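Glycoside Hydrolase (Bacteroides uniformis, PDB 5TA0) probably hydrolyses agarose-type galactans of red algae as a family 86 glycoside hydrolase, and is studied here as a variant bound to neoagarooctaose. Local coordinates at residues A[25-33]-A[438-449]; A[167-178]-A[225-236]. All blocks are in the same frame, centred on the assembly; numbering follows the deposited sequence.

The two contacts belong to different domains of one chain. Contact 1 joins residues 25-33 to 438-449, which pack in a beta-sandwich, although 405 residues separate their closest ends. Contact 2 joins 167-178 to 225-236, only 47 residues apart, as helices of the barrel, and lies in the sequence between the two halves of contact 1. Their centres are about 46 Å apart, on opposite sides of the chain's centre, and their nearest atoms about 29 Å apart, so they do not touch. Contact 2 is packing away from the bound glycan, the side chain of Tyr-176 lying about 12 Å from a 3,6-anhydrogalactose unit.

Contact 1: residues A[25-33]-A[438-449]; sequences THVQLNLNV and AYVDGKNVYFII
Leu-29 and Phe-447 lie at the centre of this contact and pass side by side, running opposite ways. Leu-29 CB stands 4.1 Å from the centroid of the Phe-447 ring and close to its normal, which identifies a CH-pi contact over the face. Ile-449 CD1 comes over the opposite face, offset toward the rim, and thus the ring is held between two aliphatic groups. Leu-29 chi1 (168°) carries CG toward the hairpin, and chi2 (54°) turns the methyls to different strands. Leu-29 CD2 meets Val-445 CG1 tip to tip at 4.0 Å, while Leu-29 CD1 presses on Ala-438 CB at 3.4 Å, tighter than normal carbon contact. Leu-31 continues the row, its CD2 lying 4.2 Å from Val-445 CG2.

No hydrogen bond crosses between the segments. The axes of strands 25-30 and 444-449 pass 9.3 Å apart at 153°, too wide for backbone pairing. Both strands belong to one sheet, which must curl round to bring them face to face across the sandwich core. Within it, strand 25-30 lies between 423-429, where Val-27 touches Cys-429, and 457-464, bonded by Thr-25 and Val-27 backbones; Tyr-513 of strand 508-514 packs against both Leu-29 and Phe-447.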
loop_
_atom_site.group_PDB
_atom_site.type_symbol
_atom_site.label_atom_id
_atom_site.label_comp_id
_atom_site.label_asym_id
_atom_site.label_seq_id
_atom_site.Cartn_x
_atom_site.Cartn_y
_atom_site.Cartn_z
ATOM N N THR A 25 12.176 -22.309 -12.020
ATOM C CA THR A 25 12.477 -21.527 -10.844
ATOM C C THR A 25 12.297 -22.432 -9.614
ATOM O O THR A 25 11.286 -23.123 -9.494
ATOM C CB THR A 25 11.542 -20.302 -10.799
ATOM O OG1 THR A 25 11.937 -19.394 -11.838
ATOM C CG2 THR A 25 11.612 -19.609 -9.475
ATOM N N HIS A 26 13.278 -22.415 -8.718
ATOM C CA HIS A 26 13.207 -23.177 -7.474
ATOM C C HIS A 26 12.676 -22.320 -6.342
ATOM O O HIS A 26 13.194 -21.247 -6.065
ATOM C CB HIS A 26 14.570 -23.765 -7.141
ATOM C CG HIS A 26 15.170 -24.518 -8.284
ATOM N ND1 HIS A 26 16.175 -23.997 -9.068
ATOM C CD2 HIS A 26 14.865 -25.725 -8.812
ATOM C CE1 HIS A 26 16.486 -24.867 -10.013
ATOM N NE2 HIS A 26 15.697 -25.918 -9.886
ATOM N N VAL A 27 11.648 -22.843 -5.692
ATOM C CA VAL A 27 10.896 -22.126 -4.688
ATOM C C VAL A 27 10.916 -22.997 -3.423
ATOM O O VAL A 27 10.436 -24.129 -3.449
ATOM C CB VAL A 27 9.466 -21.893 -5.217
ATOM C CG1 VAL A 27 8.563 -21.318 -4.173
ATOM C CG2 VAL A 27 9.485 -20.976 -6.427
ATOM N N GLN A 28 11.495 -22.471 -2.344
ATOM C CA GLN A 28 11.747 -23.226 -1.105
ATOM C C GLN A 28 10.946 -22.643 0.056
ATOM O O GLN A 28 10.923 -21.416 0.246
ATOM C CB GLN A 28 13.245 -23.128 -0.800
ATOM C CG GLN A 28 13.761 -23.919 0.387
ATOM C CD GLN A 28 15.286 -23.884 0.485
ATOM O OE1 GLN A 28 15.852 -23.078 1.226
ATOM N NE2 GLN A 28 15.955 -24.729 -0.300
ATOM N N LEU A 29 10.305 -23.518 0.828
ATOM C CA LEU A 29 9.558 -23.172 2.030
ATOM C C LEU A 29 10.265 -23.845 3.200
ATOM O O LEU A 29 10.292 -25.085 3.269
ATOM C CB LEU A 29 8.133 -23.705 1.917
ATOM C CG LEU A 29 7.201 -23.737 3.133
ATOM C CD1 LEU A 29 7.097 -22.385 3.787
ATOM C CD2 LEU A 29 5.817 -24.214 2.750
ATOM N N ASN A 30 10.852 -23.063 4.098
ATOM C CA ASN A 30 11.480 -23.602 5.302
ATOM C C ASN A 30 10.533 -23.376 6.475
ATOM O O ASN A 30 10.655 -22.387 7.215
ATOM C CB ASN A 30 12.860 -22.976 5.520
ATOM C CG ASN A 30 13.838 -23.324 4.411
ATOM O OD1 ASN A 30 13.942 -24.479 4.020
ATOM N ND2 ASN A 30 14.508 -22.330 3.864
ATOM N N LEU A 31 9.569 -24.289 6.644
ATOM C CA LEU A 31 8.415 -24.024 7.517
ATOM C C LEU A 31 8.709 -24.135 9.022
ATOM O O LEU A 31 7.843 -23.831 9.818
ATOM C CB LEU A 31 7.158 -24.813 7.097
ATOM C CG LEU A 31 7.315 -26.310 6.781
ATOM C CD1 LEU A 31 7.926 -27.077 7.957
ATOM C CD2 LEU A 31 6.008 -26.974 6.384
ATOM N N ASN A 32 9.929 -24.523 9.388
ATOM C CA ASN A 32 10.378 -24.497 10.790
ATOM C C ASN A 32 11.173 -23.248 11.173
ATOM O O ASN A 32 11.576 -23.123 12.323
ATOM C CB ASN A 32 11.229 -25.735 11.083
ATOM C CG ASN A 32 12.542 -25.718 10.332
ATOM O OD1 ASN A 32 12.571 -25.524 9.107
ATOM N ND2 ASN A 32 13.641 -25.932 11.042
ATOM N N VAL A 33 11.358 -22.329 10.224
ATOM C CA VAL A 33 12.196 -21.131 10.417
ATOM C C VAL A 33 11.322 -19.888 10.435
ATOM O O VAL A 33 10.842 -19.469 9.373
ATOM C CB VAL A 33 13.284 -21.011 9.326
ATOM C CG1 VAL A 33 14.189 -19.807 9.580
ATOM C CG2 VAL A 33 14.083 -22.311 9.236
ATOM N N ALA A 438 5.203 -17.073 3.315
ATOM C CA ALA A 438 4.497 -18.192 3.932
ATOM C C ALA A 438 4.196 -17.938 5.383
ATOM O O ALA A 438 4.963 -17.249 6.069
ATOM C CB ALA A 438 5.299 -19.471 3.796
ATOM N N TYR A 439 3.082 -18.512 5.841
ATOM C CA TYR A 439 2.562 -18.322 7.205
ATOM C C TYR A 439 2.033 -19.646 7.735
ATOM O O TYR A 439 1.336 -20.382 7.017
ATOM C CB TYR A 439 1.475 -17.203 7.249
ATOM C CG TYR A 439 2.037 -15.879 6.770
ATOM C CD1 TYR A 439 2.617 -15.006 7.683
ATOM C CD2 TYR A 439 2.106 -15.561 5.428
ATOM C CE1 TYR A 439 3.223 -13.823 7.277
ATOM C CE2 TYR A 439 2.718 -14.390 5.006
ATOM C CZ TYR A 439 3.277 -13.527 5.930
ATOM O OH TYR A 439 3.920 -12.370 5.553
ATOM N N VAL A 440 2.359 -19.931 8.989
ATOM C CA VAL A 440 2.006 -21.198 9.653
ATOM C C VAL A 440 0.988 -20.936 10.756
ATOM O O VAL A 440 1.262 -20.202 11.711
ATOM C CB VAL A 440 3.252 -21.821 10.301
ATOM C CG1 VAL A 440 2.867 -23.060 11.122
ATOM C CG2 VAL A 440 4.305 -22.182 9.255
ATOM N N ASP A 441 -0.196 -21.500 10.602
ATOM C CA ASP A 441 -1.264 -21.397 11.569
ATOM C C ASP A 441 -1.590 -22.781 12.098
ATOM O O ASP A 441 -2.465 -23.462 11.568
ATOM C CB ASP A 441 -2.522 -20.799 10.946
ATOM C CG ASP A 441 -3.662 -20.636 11.952
ATOM O OD1 ASP A 441 -3.387 -20.384 13.132
ATOM O OD2 ASP A 441 -4.821 -20.703 11.541
ATOM N N GLY A 442 -0.870 -23.178 13.134
ATOM C CA GLY A 442 -1.091 -24.512 13.744
ATOM C C GLY A 442 -0.739 -25.639 12.795
ATOM O O GLY A 442 0.411 -25.828 12.456
ATOM N N LYS A 443 -1.776 -26.351 12.343
ATOM C CA LYS A 443 -1.644 -27.458 11.395
ATOM C C LYS A 443 -1.623 -27.014 9.938
ATOM O O LYS A 443 -1.334 -27.807 9.043
ATOM C CB LYS A 443 -2.815 -28.447 11.591
ATOM C CG LYS A 443 -2.971 -28.921 13.030
ATOM C CD LYS A 443 -3.989 -30.026 13.211
ATOM C CE LYS A 443 -4.070 -30.410 14.682
ATOM N NZ LYS A 443 -4.792 -31.692 14.915
ATOM N N ASN A 444 -1.967 -25.746 9.701
ATOM C CA ASN A 444 -2.082 -25.212 8.349
ATOM C C ASN A 444 -0.914 -24.323 7.977
ATOM O O ASN A 444 -0.473 -23.509 8.794
ATOM C CB ASN A 444 -3.360 -24.410 8.211
ATOM C CG ASN A 444 -4.584 -25.282 8.277
ATOM O OD1 ASN A 444 -4.716 -26.219 7.496
ATOM N ND2 ASN A 444 -5.474 -24.992 9.196
ATOM N N VAL A 445 -0.419 -24.491 6.759
ATOM C CA VAL A 445 0.654 -23.647 6.225
ATOM C C VAL A 445 0.195 -23.071 4.899
ATOM O O VAL A 445 -0.258 -23.817 4.038
ATOM C CB VAL A 445 1.963 -24.423 6.018
ATOM C CG1 VAL A 445 3.093 -23.490 5.583
ATOM C CG2 VAL A 445 2.337 -25.148 7.296
ATOM N N TYR A 446 0.343 -21.761 4.732
ATOM C CA TYR A 446 -0.074 -21.025 3.533
ATOM C C TYR A 446 1.181 -20.549 2.852
ATOM O O TYR A 446 1.961 -19.792 3.434
ATOM C CB TYR A 446 -0.992 -19.840 3.899
ATOM C CG TYR A 446 -2.179 -20.303 4.669
ATOM C CD1 TYR A 446 -3.266 -20.864 4.007
ATOM C CD2 TYR A 446 -2.195 -20.257 6.059
ATOM C CE1 TYR A 446 -4.347 -21.341 4.706
ATOM C CE2 TYR A 446 -3.286 -20.733 6.780
ATOM C CZ TYR A 446 -4.354 -21.270 6.084
ATOM O OH TYR A 446 -5.437 -21.786 6.756
ATOM N N PHE A 447 1.400 -21.025 1.624
ATOM C CA PHE A 447 2.570 -20.722 0.819
ATOM C C PHE A 447 2.090 -19.896 -0.375
ATOM O O PHE A 447 1.312 -20.396 -1.211
ATOM C CB PHE A 447 3.201 -22.046 0.384
ATOM C CG PHE A 447 4.535 -21.950 -0.311
ATOM C CD1 PHE A 447 5.371 -20.844 -0.253
ATOM C CD2 PHE A 447 4.990 -23.085 -1.001
ATOM C CE1 PHE A 447 6.604 -20.849 -0.890
ATOM C CE2 PHE A 447 6.228 -23.097 -1.597
ATOM C CZ PHE A 447 7.026 -21.996 -1.537
ATOM N N ILE A 448 2.475 -18.618 -0.405
ATOM C CA ILE A 448 1.956 -17.686 -1.426
ATOM C C ILE A 448 3.055 -17.358 -2.396
ATOM O O ILE A 448 4.163 -17.016 -1.996
ATOM C CB ILE A 448 1.417 -16.375 -0.802
ATOM C CG1 ILE A 448 0.440 -16.645 0.344
ATOM C CG2 ILE A 448 0.766 -15.507 -1.858
ATOM C CD1 ILE A 448 1.007 -16.425 1.726
ATOM N N ILE A 449 2.756 -17.464 -3.698
ATOM C CA ILE A 449 3.741 -17.215 -4.741
ATOM C C ILE A 449 3.098 -16.326 -5.794
ATOM O O ILE A 449 1.979 -16.596 -6.209
ATOM C CB ILE A 449 4.285 -18.524 -5.379
ATOM C CG1 ILE A 449 4.628 -19.554 -4.281
ATOM C CG2 ILE A 449 5.459 -18.232 -6.293
ATOM C CD1 ILE A 449 5.041 -20.920 -4.806
#

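Contact 2: residues A[167-178]-A[225-236]; sequences PFGTASGEFYGR and FHSTIAAQVKKF
Ile-229 CD1 drops into a hollow at the start of helix 170-178 where no side chain stands, 3.3 Å from Gly-173 N and 3.4 Å from Gly-169 O. Gly-169 at the N-cap and Gly-173 and Gly-177 in the helix line this groove. A CB on any of them would point at the other helix and collide, with Phe-225 at Gly-169, with Gln-232 at Gly-173 and with Phe-236 at Gly-177. The backbones therefore come very close: Gly-177 CA lies 4.0 Å from Val-233 CA, and the axes pass 7.5 Å apart at 36°.

Helix 225-236 supplies the bumps. The Phe-225 ring leans obliquely on Gly-169 CA, with Ile-229 CG1 over the centre of one face, and Thr-228 CG2 rests against Phe-168 O, an oxygen also tied to Thr-228 OG1 through a water. Gln-232 CB fills the hollow at Gly-173, 3.3 Å from Gly-173 C. Val-233 CG2 abuts Tyr-176 CD2 at 3.5 Å, while Ile-229 CG2 meets the edge of that ring; Tyr-176 OH bonds to Glu-199 O.

At the far end, Phe-236 CB covers Gly-177 O, and its ring carries Arg-178 CG over one face, 4.0 Å from the centroid. The extended Arg-178 chain sets one guanidinium face against Phe-236 CE2, the planes inclined by 53° and so not stacked. Arg-178 NE bonds Glu-174 OE1 at 2.9 Å, nearly straight (168°), as part of a salt bridge; Arg-101 also pairs with that oxygen. With an alanine in place of Arg-178, that Phe-236 face would probably lose its cover and Glu-174 OE1 would probably keep Arg-101 alone of these two partners.

Glycines at every fourth position form a GxxxGxxxG pattern, a recurrent basis for close helix packing; here it joins two roughly parallel helices, 170-183 and 219-236, which follow successive strands 134-140 and 197-199 of the alpha/beta barrel.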
loop_
_atom_site.group_PDB
_atom_site.type_symbol
_atom_site.label_atom_id
_atom_site.label_comp_id
_atom_site.label_asym_id
_atom_site.label_seq_id
_atom_site.Cartn_x
_atom_site.Cartn_y
_atom_site.Cartn_z
ATOM N N PRO A 167 -2.434 30.634 11.603
ATOM C CA PRO A 167 -1.670 30.096 10.486
ATOM C C PRO A 167 -2.575 29.414 9.471
ATOM O O PRO A 167 -3.668 28.961 9.809
ATOM C CB PRO A 167 -0.710 29.086 11.136
ATOM C CG PRO A 167 -1.283 28.817 12.453
ATOM C CD PRO A 167 -1.985 30.062 12.888
ATOM N N PHE A 168 -2.111 29.369 8.238
ATOM C CA PHE A 168 -2.904 28.815 7.130
ATOM C C PHE A 168 -3.442 27.431 7.440
ATOM O O PHE A 168 -2.704 26.512 7.752
ATOM C CB PHE A 168 -2.038 28.752 5.895
ATOM C CG PHE A 168 -2.767 28.315 4.674
ATOM C CD1 PHE A 168 -3.715 29.141 4.102
ATOM C CD2 PHE A 168 -2.476 27.085 4.064
ATOM C CE1 PHE A 168 -4.375 28.757 2.965
ATOM C CE2 PHE A 168 -3.150 26.698 2.928
ATOM C CZ PHE A 168 -4.076 27.536 2.373
ATOM N N GLY A 169 -4.763 27.295 7.359
ATOM C CA GLY A 169 -5.454 26.072 7.703
ATOM C C GLY A 169 -6.058 25.996 9.095
ATOM O O GLY A 169 -6.635 24.971 9.459
ATOM N N THR A 170 -5.941 27.052 9.906
ATOM C CA THR A 170 -6.493 27.031 11.263
ATOM C C THR A 170 -7.979 26.663 11.247
ATOM O O THR A 170 -8.396 25.773 11.998
ATOM C CB THR A 170 -6.231 28.359 11.978
ATOM O OG1 THR A 170 -4.807 28.491 12.202
ATOM C CG2 THR A 170 -6.957 28.449 13.281
ATOM N N ALA A 171 -8.765 27.313 10.397
ATOM C CA ALA A 171 -10.207 27.050 10.376
ATOM C C ALA A 171 -10.522 25.650 9.861
ATOM O O ALA A 171 -11.373 24.956 10.409
ATOM C CB ALA A 171 -10.944 28.092 9.570
ATOM N N SER A 172 -9.829 25.220 8.820
ATOM C CA SER A 172 -9.977 23.873 8.302
ATOM C C SER A 172 -9.648 22.871 9.411
ATOM O O SER A 172 -10.391 21.897 9.621
ATOM C CB SER A 172 -9.024 23.643 7.125
ATOM O OG SER A 172 -9.363 24.496 6.030
ATOM N N GLY A 173 -8.556 23.130 10.133
ATOM C CA GLY A 173 -8.163 22.247 11.220
ATOM C C GLY A 173 -9.151 22.185 12.383
ATOM O O GLY A 173 -9.384 21.128 12.947
ATOM N N GLU A 174 -9.676 23.338 12.746
ATOM C CA GLU A 174 -10.681 23.387 13.797
ATOM C C GLU A 174 -11.914 22.608 13.370
ATOM O O GLU A 174 -12.477 21.860 14.162
ATOM C CB GLU A 174 -11.046 24.817 14.168
ATOM C CG GLU A 174 -12.096 24.863 15.251
ATOM C CD GLU A 174 -12.508 26.250 15.684
ATOM O OE1 GLU A 174 -13.719 26.416 15.931
ATOM O OE2 GLU A 174 -11.645 27.130 15.853
ATOM N N PHE A 175 -12.354 22.791 12.121
ATOM C CA PHE A 175 -13.462 21.991 11.620
ATOM C C PHE A 175 -13.158 20.497 11.824
ATOM O O PHE A 175 -14.001 19.726 12.300
ATOM C CB PHE A 175 -13.742 22.294 10.126
ATOM C CG PHE A 175 -14.567 21.219 9.473
ATOM C CD1 PHE A 175 -15.947 21.125 9.702
ATOM C CD2 PHE A 175 -13.966 20.241 8.705
ATOM C CE1 PHE A 175 -16.671 20.063 9.179
ATOM C CE2 PHE A 175 -14.700 19.189 8.197
ATOM C CZ PHE A 175 -16.040 19.113 8.417
ATOM N N TYR A 176 -11.980 20.071 11.379
ATOM C CA TYR A 176 -11.656 18.632 11.429
ATOM C C TYR A 176 -11.611 18.118 12.868
ATOM O O TYR A 176 -12.167 17.060 13.194
ATOM C CB TYR A 176 -10.330 18.401 10.713
ATOM C CG TYR A 176 -9.987 16.995 10.265
ATOM C CD1 TYR A 176 -10.905 15.927 10.254
ATOM C CD2 TYR A 176 -8.711 16.738 9.768
ATOM C CE1 TYR A 176 -10.555 14.676 9.753
ATOM C CE2 TYR A 176 -8.369 15.490 9.260
ATOM C CZ TYR A 176 -9.285 14.460 9.269
ATOM O OH TYR A 176 -9.003 13.211 8.778
ATOM N N GLY A 177 -10.937 18.863 13.741
ATOM C CA GLY A 177 -10.861 18.453 15.156
ATOM C C GLY A 177 -12.234 18.415 15.819
ATOM O O GLY A 177 -12.546 17.466 16.538
ATOM N N ARG A 178 -13.065 19.421 15.574
ATOM C CA ARG A 178 -14.410 19.443 16.168
ATOM C C ARG A 178 -15.259 18.319 15.604
ATOM O O ARG A 178 -16.000 17.669 16.322
ATOM C CB ARG A 178 -15.100 20.777 15.967
ATOM C CG ARG A 178 -14.538 21.922 16.791
ATOM C CD ARG A 178 -15.383 23.158 16.546
ATOM N NE ARG A 178 -14.966 24.261 17.390
ATOM C CZ ARG A 178 -15.241 24.374 18.681
ATOM N NH1 ARG A 178 -16.000 23.486 19.279
ATOM N NH2 ARG A 178 -14.731 25.402 19.364
ATOM N N PHE A 225 0.442 23.545 5.796
ATOM C CA PHE A 225 -0.958 23.258 6.155
ATOM C C PHE A 225 -1.090 21.953 6.939
ATOM O O PHE A 225 -1.855 21.884 7.888
ATOM C CB PHE A 225 -1.762 23.260 4.852
ATOM C CG PHE A 225 -3.197 22.807 4.935
ATOM C CD1 PHE A 225 -4.200 23.722 5.212
ATOM C CD2 PHE A 225 -3.566 21.523 4.582
ATOM C CE1 PHE A 225 -5.525 23.338 5.212
ATOM C CE2 PHE A 225 -4.890 21.152 4.564
ATOM C CZ PHE A 225 -5.871 22.058 4.875
ATOM N N HIS A 226 -0.326 20.933 6.580
ATOM C CA HIS A 226 -0.389 19.677 7.302
ATOM C C HIS A 226 -0.012 19.817 8.786
ATOM O O HIS A 226 -0.660 19.225 9.638
ATOM C CB HIS A 226 0.488 18.602 6.650
ATOM C CG HIS A 226 -0.159 17.933 5.475
ATOM N ND1 HIS A 226 -0.380 18.550 4.268
ATOM C CD2 HIS A 226 -0.662 16.684 5.344
ATOM C CE1 HIS A 226 -0.999 17.715 3.450
ATOM N NE2 HIS A 226 -1.162 16.565 4.069
ATOM N N SER A 227 1.028 20.575 9.099
ATOM C CA SER A 227 1.390 20.792 10.514
ATOM C C SER A 227 0.264 21.493 11.260
ATOM O O SER A 227 -0.070 21.129 12.377
ATOM C CB SER A 227 2.657 21.615 10.614
ATOM O OG SER A 227 3.777 20.897 10.099
ATOM N N THR A 228 -0.342 22.486 10.609
ATOM C CA THR A 228 -1.431 23.222 11.243
ATOM C C THR A 228 -2.654 22.334 11.463
ATOM O O THR A 228 -3.277 22.368 12.529
ATOM C CB THR A 228 -1.740 24.465 10.422
ATOM O OG1 THR A 228 -0.563 25.308 10.448
ATOM C CG2 THR A 228 -2.946 25.245 10.987
ATOM N N ILE A 229 -3.001 21.502 10.482
ATOM C CA ILE A 229 -4.118 20.578 10.658
ATOM C C ILE A 229 -3.850 19.599 11.805
ATOM O O ILE A 229 -4.717 19.376 12.652
ATOM C CB ILE A 229 -4.489 19.814 9.366
ATOM C CG1 ILE A 229 -4.882 20.782 8.239
ATOM C CG2 ILE A 229 -5.612 18.823 9.628
ATOM C CD1 ILE A 229 -6.014 21.743 8.523
ATOM N N ALA A 230 -2.649 19.031 11.846
ATOM C CA ALA A 230 -2.317 18.083 12.895
ATOM C C ALA A 230 -2.487 18.736 14.268
ATOM O O ALA A 230 -3.060 18.126 15.198
ATOM C CB ALA A 230 -0.912 17.543 12.703
ATOM N N ALA A 231 -1.986 19.951 14.407
ATOM C CA ALA A 231 -2.063 20.646 15.708
ATOM C C ALA A 231 -3.510 20.901 16.122
ATOM O O ALA A 231 -3.872 20.737 17.289
ATOM C CB ALA A 231 -1.275 21.922 15.676
ATOM N N GLN A 232 -4.355 21.288 15.168
ATOM C CA GLN A 232 -5.770 21.531 15.479
ATOM C C GLN A 232 -6.520 20.242 15.796
ATOM O O GLN A 232 -7.328 20.200 16.728
ATOM C CB GLN A 232 -6.457 22.259 14.330
ATOM C CG GLN A 232 -6.004 23.695 14.140
ATOM C CD GLN A 232 -6.537 24.633 15.203
ATOM O OE1 GLN A 232 -7.491 25.366 14.964
ATOM N NE2 GLN A 232 -5.935 24.605 16.383
ATOM N N VAL A 233 -6.260 19.168 15.052
ATOM C CA VAL A 233 -6.908 17.897 15.345
ATOM C C VAL A 233 -6.542 17.447 16.762
ATOM O O VAL A 233 -7.429 17.012 17.510
ATOM C CB VAL A 233 -6.543 16.809 14.300
ATOM C CG1 VAL A 233 -6.939 15.415 14.763
ATOM C CG2 VAL A 233 -7.224 17.123 12.961
ATOM N N LYS A 234 -5.263 17.561 17.110
ATOM C CA LYS A 234 -4.763 17.123 18.422
ATOM C C LYS A 234 -5.216 18.046 19.567
ATOM O O LYS A 234 -5.389 17.575 20.706
ATOM C CB LYS A 234 -3.243 16.973 18.381
ATOM C CG LYS A 234 -2.782 15.797 17.516
ATOM C CD LYS A 234 -1.282 15.820 17.283
ATOM C CE LYS A 234 -0.843 14.749 16.297
ATOM N NZ LYS A 234 -1.045 13.400 16.863
ATOM N N LYS A 235 -5.426 19.333 19.289
ATOM C CA LYS A 235 -6.035 20.254 20.287
ATOM C C LYS A 235 -7.375 19.695 20.777
ATOM O O LYS A 235 -7.666 19.682 21.990
ATOM C CB LYS A 235 -6.232 21.643 19.677
ATOM C CG LYS A 235 -7.028 22.654 20.512
ATOM C CD LYS A 235 -7.193 23.991 19.773
ATOM C CE LYS A 235 -8.226 24.889 20.450
ATOM N NZ LYS A 235 -8.342 26.214 19.784
ATOM N N PHE A 236 -8.207 19.225 19.860
ATOM C CA PHE A 236 -9.498 18.668 20.208
ATOM C C PHE A 236 -9.499 17.189 20.553
ATOM O O PHE A 236 -10.407 16.717 21.223
ATOM C CB PHE A 236 -10.518 18.977 19.097
ATOM C CG PHE A 236 -10.835 20.440 18.987
ATOM C CD1 PHE A 236 -10.139 21.256 18.141
ATOM C CD2 PHE A 236 -11.843 21.003 19.771
ATOM C CE1 PHE A 236 -10.422 22.606 18.040
ATOM C CE2 PHE A 236 -12.111 22.356 19.685
ATOM C CZ PHE A 236 -11.416 23.159 18.828
HETATM O O HOH W 1 -0.058 26.379 8.082
HETATM O O HOH W 2 -9.264 25.968 17.314
#